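Local coordinates for NleG5-1 effector (Enterobacteria phage YYZ-2008, PDB 5VGC), which probably acts as a ubiquitin-protein transferase, a bacterial effector of the NleG family that takes part in ubiquitination, at the interface of chains A and B. Coordinates in Å, arbitrary orientation; residue numbers count along the deposited sequence, not the author numbering. Chains: chain A/B, NleG5-1 effector.

The interface of chains A and B. Residues chain A 110, 113-114; chain B 56, 87-88, 90.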
loop_
_atom_site.group_PDB
_atom_site.type_symbol
_atom_site.label_atom_id
_atom_site.label_comp_id
_atom_site.label_asym_id
_atom_site.label_seq_id
_atom_site.Cartn_x
_atom_site.Cartn_y
_atom_site.Cartn_z
ATOM N N LEU A 110 -1.943 -10.543 -2.475
ATOM C CA LEU A 110 -2.865 -11.586 -1.986
ATOM C C LEU A 110 -3.710 -12.327 -3.036
ATOM O O LEU A 110 -4.262 -13.378 -2.702
ATOM C CB LEU A 110 -3.777 -11.044 -0.893
ATOM C CG LEU A 110 -3.029 -10.654 0.375
ATOM C CD1 LEU A 110 -3.942 -9.838 1.289
ATOM C CD2 LEU A 110 -2.516 -11.892 1.105
ATOM N N TYR A 113 -2.722 -16.178 -3.978
ATOM C CA TYR A 113 -3.168 -17.254 -3.107
ATOM C C TYR A 113 -4.621 -17.638 -3.378
ATOM O O TYR A 113 -5.038 -18.771 -3.178
ATOM C CB TYR A 113 -2.878 -16.864 -1.646
ATOM C CG TYR A 113 -1.392 -16.507 -1.476
ATOM C CD1 TYR A 113 -0.428 -17.499 -1.305
ATOM C CD2 TYR A 113 -0.957 -15.175 -1.524
ATOM C CE1 TYR A 113 0.908 -17.183 -1.171
ATOM C CE2 TYR A 113 0.378 -14.847 -1.396
ATOM C CZ TYR A 113 1.311 -15.853 -1.215
ATOM O OH TYR A 113 2.648 -15.539 -1.081
ATOM N N GLN A 114 -5.414 -16.663 -3.834
ATOM C CA GLN A 114 -6.868 -16.851 -4.070
ATOM C C GLN A 114 -7.207 -17.346 -5.517
ATOM O O GLN A 114 -8.342 -17.807 -5.825
ATOM C CB GLN A 114 -7.531 -15.501 -3.865
ATOM C CG GLN A 114 -7.425 -14.956 -2.456
ATOM C CD GLN A 114 -8.034 -13.584 -2.304
ATOM O OE1 GLN A 114 -8.428 -12.944 -3.288
ATOM N NE2 GLN A 114 -8.121 -13.120 -1.064
ATOM N N TYR B 56 -10.060 -13.994 4.575
ATOM C CA TYR B 56 -9.036 -14.348 5.541
ATOM C C TYR B 56 -9.556 -14.190 6.954
ATOM O O TYR B 56 -10.393 -13.325 7.237
ATOM C CB TYR B 56 -7.786 -13.507 5.336
ATOM C CG TYR B 56 -7.107 -13.759 4.020
ATOM C CD1 TYR B 56 -7.345 -12.931 2.935
ATOM C CD2 TYR B 56 -6.232 -14.829 3.852
ATOM C CE1 TYR B 56 -6.730 -13.154 1.720
ATOM C CE2 TYR B 56 -5.611 -15.056 2.640
ATOM C CZ TYR B 56 -5.865 -14.210 1.580
ATOM O OH TYR B 56 -5.267 -14.413 0.371
ATOM N N HIS B 87 -6.669 -18.559 2.572
ATOM C CA HIS B 87 -6.165 -18.788 1.221
ATOM C C HIS B 87 -4.634 -18.811 1.259
ATOM O O HIS B 87 -4.023 -18.021 1.979
ATOM C CB HIS B 87 -6.607 -17.691 0.251
ATOM C CG HIS B 87 -8.087 -17.512 0.149
ATOM N ND1 HIS B 87 -8.851 -18.225 -0.745
ATOM C CD2 HIS B 87 -8.945 -16.697 0.815
ATOM C CE1 HIS B 87 -10.118 -17.864 -0.625
ATOM N NE2 HIS B 87 -10.203 -16.942 0.317
ATOM N N GLY B 88 -4.032 -19.712 0.486
ATOM C CA GLY B 88 -2.580 -19.906 0.479
ATOM C C GLY B 88 -2.005 -20.570 1.724
ATOM O O GLY B 88 -0.787 -20.610 1.886
ATOM N N LEU B 90 -1.949 -19.410 4.640
ATOM C CA LEU B 90 -1.254 -18.345 5.345
ATOM C C LEU B 90 -1.792 -18.140 6.758
ATOM O O LEU B 90 -2.987 -18.289 6.999
ATOM C CB LEU B 90 -1.410 -17.025 4.586
ATOM C CG LEU B 90 -0.935 -16.983 3.129
ATOM C CD1 LEU B 90 -1.351 -15.657 2.479
ATOM C CD2 LEU B 90 0.570 -17.183 3.011
#
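A:Gln114 and A:Tyr113, neighbours near the start of helix 111-125, meet the 3-10 turn 87-89 of chain B, B:Leu90 just after it and B:Tyr56 from a separate loop. The aliphatic part of A:Gln114 lies over one face of the B:His87 imidazole, with CG 3.9 Å from the ring centroid in a CH-pi contact displaced toward the rim. Beyond CG the chain runs extended (chi2 177°), which carries the amide past the imidazole to the phenol of B:Tyr56. Amide and phenol planes lie 25° apart, and the amide nitrogen NE2 comes to the CE1 rim of the ring, off its plane rather than over its centre. The hydroxyl OH of B:Tyr56 also reaches the methylene CG of A:Gln114 at 3.6 Å, while CD2 of A:Leu110 packs 3.8 Å from that same OH.

CD1 of A:Tyr113 rests 3.7 Å from CA of B:Gly88, and its CB approaches the same glycine, whose lack of a side chain probably lets the ring sit close to the main chain. CD1 of B:Leu90 lies above one face of the ring, toward its rim and 4.0 Å from CG of A:Tyr113, the two side chains crossing at about a right angle. A chi1 of -55° sets the A:Tyr113 ring beside its backbone N, where it meets B:Gly88 and B:Leu90. The carbonyl O of A:Leu110 lies in plane at the edge of this ring. Within chain B, CD2 of B:His87 sits above one face of the B:Tyr56 ring, linking the two aromatic groups that receive A:Gln114.

The packing described here recurs with the chains exchanged in a two-fold symmetric pairing of NleG5-1 copies, and may help hold that dimer together, although the structure alone does not show that it forms in solution.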